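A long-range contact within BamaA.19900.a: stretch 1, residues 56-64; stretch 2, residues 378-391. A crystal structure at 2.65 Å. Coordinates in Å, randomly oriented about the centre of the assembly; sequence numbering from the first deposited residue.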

# COMPACT_ATOMS: atom_id res chain seq x y z
N GLU A 56 3.99 -32.31 -15.53
CA GLU A 56 3.14 -32.05 -16.70
C GLU A 56 1.72 -31.62 -16.35
O GLU A 56 1.00 -31.14 -17.23
CB GLU A 56 3.09 -33.28 -17.61
CG GLU A 56 2.38 -34.48 -17.00
CD GLU A 56 3.32 -35.43 -16.29
OE1 GLU A 56 4.30 -34.97 -15.65
OE2 GLU A 56 3.08 -36.66 -16.37
N ASP A 57 1.28 -31.80 -15.11
CA ASP A 57 -0.00 -31.28 -14.65
C ASP A 57 0.13 -29.77 -14.50
O ASP A 57 0.64 -29.27 -13.50
CB ASP A 57 -0.40 -31.90 -13.32
CG ASP A 57 -0.51 -33.41 -13.38
OD1 ASP A 57 -0.80 -33.95 -14.47
OD2 ASP A 57 -0.29 -34.04 -12.33
N HIS A 58 -0.34 -29.02 -15.49
CA HIS A 58 -0.09 -27.58 -15.47
C HIS A 58 -1.21 -26.76 -14.86
O HIS A 58 -0.95 -25.68 -14.33
CB HIS A 58 0.20 -27.09 -16.89
CG HIS A 58 1.63 -27.26 -17.30
ND1 HIS A 58 2.00 -27.77 -18.52
CD2 HIS A 58 2.78 -27.00 -16.63
CE1 HIS A 58 3.32 -27.82 -18.60
NE2 HIS A 58 3.82 -27.35 -17.46
N ASP A 59 -2.45 -27.24 -14.91
CA ASP A 59 -3.58 -26.50 -14.36
C ASP A 59 -4.40 -27.34 -13.39
O ASP A 59 -5.51 -26.93 -13.02
CB ASP A 59 -4.48 -25.99 -15.50
CG ASP A 59 -4.74 -27.04 -16.55
OD1 ASP A 59 -4.32 -28.20 -16.33
OD2 ASP A 59 -5.35 -26.71 -17.59
N THR A 60 -3.89 -28.49 -12.96
CA THR A 60 -4.63 -29.39 -12.10
C THR A 60 -3.71 -29.87 -10.99
O THR A 60 -2.49 -29.69 -11.05
CB THR A 60 -5.20 -30.56 -12.92
OG1 THR A 60 -6.33 -31.14 -12.25
CG2 THR A 60 -4.14 -31.62 -13.17
N PHE A 61 -4.29 -30.46 -9.95
CA PHE A 61 -3.48 -31.06 -8.90
C PHE A 61 -4.33 -32.05 -8.11
O PHE A 61 -5.55 -32.13 -8.27
CB PHE A 61 -2.87 -30.00 -7.97
CG PHE A 61 -3.88 -29.11 -7.31
CD1 PHE A 61 -4.65 -29.56 -6.25
CD2 PHE A 61 -4.05 -27.81 -7.75
CE1 PHE A 61 -5.59 -28.73 -5.65
CE2 PHE A 61 -4.99 -26.97 -7.15
CZ PHE A 61 -5.76 -27.43 -6.10
N LEU A 62 -3.66 -32.78 -7.22
CA LEU A 62 -4.27 -33.81 -6.40
C LEU A 62 -4.20 -33.38 -4.94
O LEU A 62 -3.10 -33.30 -4.37
CB LEU A 62 -3.55 -35.14 -6.61
CG LEU A 62 -4.00 -36.29 -5.71
CD1 LEU A 62 -5.37 -36.77 -6.14
CD2 LEU A 62 -2.97 -37.41 -5.72
N GLN A 63 -5.34 -33.10 -4.33
CA GLN A 63 -5.35 -32.78 -2.91
C GLN A 63 -5.28 -34.09 -2.13
O GLN A 63 -6.14 -34.95 -2.28
CB GLN A 63 -6.59 -31.99 -2.50
CG GLN A 63 -6.64 -31.71 -0.98
CD GLN A 63 -7.53 -30.53 -0.61
OE1 GLN A 63 -7.25 -29.39 -0.98
NE2 GLN A 63 -8.61 -30.81 0.12
N VAL A 64 -4.25 -34.24 -1.29
CA VAL A 64 -4.09 -35.51 -0.59
C VAL A 64 -4.58 -35.40 0.85
O VAL A 64 -5.09 -36.39 1.40
CB VAL A 64 -2.64 -36.02 -0.64
CG1 VAL A 64 -2.03 -35.79 -2.01
CG2 VAL A 64 -1.81 -35.40 0.44
N VAL A 378 -12.17 -23.03 -5.79
CA VAL A 378 -10.91 -23.47 -6.36
C VAL A 378 -9.83 -22.92 -5.44
O VAL A 378 -9.90 -21.77 -4.99
CB VAL A 378 -10.73 -23.01 -7.82
CG1 VAL A 378 -10.87 -21.51 -7.95
CG2 VAL A 378 -9.39 -23.46 -8.36
N ASN A 379 -8.86 -23.75 -5.07
CA ASN A 379 -7.89 -23.29 -4.08
C ASN A 379 -6.77 -22.60 -4.85
O ASN A 379 -5.83 -23.22 -5.33
CB ASN A 379 -7.40 -24.43 -3.20
CG ASN A 379 -6.84 -23.93 -1.88
OD1 ASN A 379 -6.33 -22.82 -1.80
ND2 ASN A 379 -6.97 -24.73 -0.83
N LEU A 380 -6.92 -21.29 -5.01
CA LEU A 380 -5.94 -20.52 -5.76
C LEU A 380 -4.59 -20.51 -5.07
O LEU A 380 -3.56 -20.43 -5.73
CB LEU A 380 -6.46 -19.09 -5.97
CG LEU A 380 -7.58 -18.92 -7.00
CD1 LEU A 380 -8.19 -17.53 -6.91
CD2 LEU A 380 -7.07 -19.17 -8.41
N ASN A 381 -4.59 -20.61 -3.73
CA ASN A 381 -3.33 -20.68 -2.99
C ASN A 381 -2.52 -21.90 -3.40
O ASN A 381 -1.30 -21.81 -3.58
CB ASN A 381 -3.62 -20.74 -1.49
CG ASN A 381 -4.34 -19.51 -0.99
OD1 ASN A 381 -4.69 -18.62 -1.78
ND2 ASN A 381 -4.57 -19.44 0.32
N LEU A 382 -3.18 -23.05 -3.54
CA LEU A 382 -2.48 -24.27 -3.91
C LEU A 382 -1.93 -24.17 -5.33
O LEU A 382 -0.80 -24.60 -5.58
CB LEU A 382 -3.39 -25.48 -3.78
CG LEU A 382 -3.78 -25.90 -2.36
CD1 LEU A 382 -4.76 -27.03 -2.43
CD2 LEU A 382 -2.55 -26.31 -1.57
N HIS A 383 -2.71 -23.61 -6.26
CA HIS A 383 -2.21 -23.38 -7.60
C HIS A 383 -0.97 -22.50 -7.57
O HIS A 383 0.04 -22.80 -8.22
CB HIS A 383 -3.28 -22.75 -8.49
CG HIS A 383 -4.29 -23.72 -9.02
ND1 HIS A 383 -5.54 -23.87 -8.47
CD2 HIS A 383 -4.23 -24.58 -10.06
CE1 HIS A 383 -6.21 -24.79 -9.14
NE2 HIS A 383 -5.44 -25.24 -10.11
N GLY A 384 -1.03 -21.40 -6.80
CA GLY A 384 0.11 -20.51 -6.70
C GLY A 384 1.33 -21.19 -6.10
O GLY A 384 2.44 -21.10 -6.65
N ALA A 385 1.13 -21.89 -4.99
CA ALA A 385 2.24 -22.60 -4.37
C ALA A 385 2.86 -23.60 -5.32
O ALA A 385 4.08 -23.77 -5.36
CB ALA A 385 1.79 -23.29 -3.08
N LEU A 386 2.02 -24.29 -6.12
CA LEU A 386 2.56 -25.27 -7.05
C LEU A 386 3.27 -24.61 -8.22
O LEU A 386 4.20 -25.19 -8.79
CB LEU A 386 1.44 -26.19 -7.54
CG LEU A 386 1.02 -27.27 -6.54
CD1 LEU A 386 -0.25 -27.96 -6.99
CD2 LEU A 386 2.13 -28.29 -6.35
N TYR A 387 2.87 -23.39 -8.58
CA TYR A 387 3.62 -22.65 -9.58
C TYR A 387 5.02 -22.31 -9.07
O TYR A 387 6.02 -22.51 -9.78
CB TYR A 387 2.85 -21.40 -9.98
CG TYR A 387 3.62 -20.42 -10.82
CD1 TYR A 387 3.82 -20.65 -12.17
CD2 TYR A 387 4.16 -19.27 -10.25
CE1 TYR A 387 4.54 -19.75 -12.95
CE2 TYR A 387 4.87 -18.36 -11.02
CZ TYR A 387 5.06 -18.61 -12.36
OH TYR A 387 5.77 -17.71 -13.12
N VAL A 388 5.12 -21.82 -7.83
CA VAL A 388 6.42 -21.49 -7.25
C VAL A 388 7.28 -22.74 -7.05
O VAL A 388 8.49 -22.72 -7.30
CB VAL A 388 6.23 -20.74 -5.93
CG1 VAL A 388 7.58 -20.50 -5.28
CG2 VAL A 388 5.46 -19.44 -6.15
N ALA A 389 6.67 -23.84 -6.59
CA ALA A 389 7.45 -25.03 -6.27
C ALA A 389 8.21 -25.57 -7.48
O ALA A 389 9.20 -26.28 -7.30
CB ALA A 389 6.54 -26.12 -5.71
N ARG A 390 7.76 -25.24 -8.69
CA ARG A 390 8.42 -25.72 -9.89
C ARG A 390 9.70 -24.97 -10.21
O ARG A 390 10.50 -25.47 -11.02
CB ARG A 390 7.45 -25.65 -11.08
CG ARG A 390 6.30 -26.64 -10.97
CD ARG A 390 5.43 -26.58 -12.20
NE ARG A 390 4.56 -27.75 -12.33
CZ ARG A 390 3.28 -27.79 -11.97
NH1 ARG A 390 2.59 -28.91 -12.15
NH2 ARG A 390 2.68 -26.73 -11.43
N GLY A 391 9.94 -23.82 -9.59
CA GLY A 391 11.17 -23.07 -9.79
C GLY A 391 11.07 -22.04 -10.90
O GLY A 391 12.02 -21.30 -11.15
OXT GLY A 391 10.03 -21.92 -11.56

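Stretch 1 is mostly loop and enters a strand at Leu62. Stretch 2 is mostly helix, begun at Leu380; the stretch includes the chain's C-terminus. Residues that touch are at least 318 positions apart in sequence, so the fold brings these segments together. The backbones stay well apart. The CA atoms of Asp59 and His383 lie 7.6 Å from each other, and those of His58 and Tyr387 lie 8.5 Å apart. Side chains therefore bridge the gap, and together the two stretches bury 424 Å².

The apolar contact centres on Phe61. Its CA-to-CB bond points toward the helix, and it has the largest covered area of any residue here. The CA-to-CB bonds of Leu382 and Leu386, one helical turn apart, also point toward the loop. Phe61 CE1 is 3.7 Å from Leu382 CD1, and Phe61 CB is 3.5 Å from Leu386 CD1. Leu382 CB also makes an off-centre CH-pi contact, 4.3 Å from the centroid of the Phe61 ring. These contacts shield hydrocarbon surface from water. Gln63 borders the patch with its side-chain end: its OE1 is 3.7 Å from Leu382 CD1, a van der Waals contact.

The aromatic contact pairs Phe61 with His383. The edge of the Phe61 ring is directed toward the face of the His383 ring. The centroids are 4.7 Å apart and the planes meet at 65°. Phe61 CE2 comes within 3.2 Å of His383 CE1. In such a pair, the slightly positive C-H edge of one ring meets the pi electrons of the other.

Hydrogen bonding uses both nitrogens of the same imidazole. His383 NE2 donates to Asp59 O across the stretches. The bond from His383 NE2 to Asp59 O is weak, at 3.4 Å, although the acceptor lies near the ring plane. His383 ND1 donates to Asn379 O within stretch 2, at 3.2 Å. With both nitrogens acting as donors, the ring would carry a proton on each. The two bonds engage different nitrogens of the ring, leaving one face for Phe61.

Asn379 occupies the N-cap position, right before the helix. Its carbonyl also accepts a backbone bond from His383 N, with Asn379 O and His383 N 3.3 Å apart. The CA-to-CB bond of Asn379 points toward stretch 1, and Asn379 CB is 4.5 Å from Phe61 CZ.

At the other end, Arg390 reaches back to the loop with an extended side chain. Its NH1 is modelled 2.4 Å from Asp57 O. That separation is too short to be reliable, so the nature of this polar contact remains open.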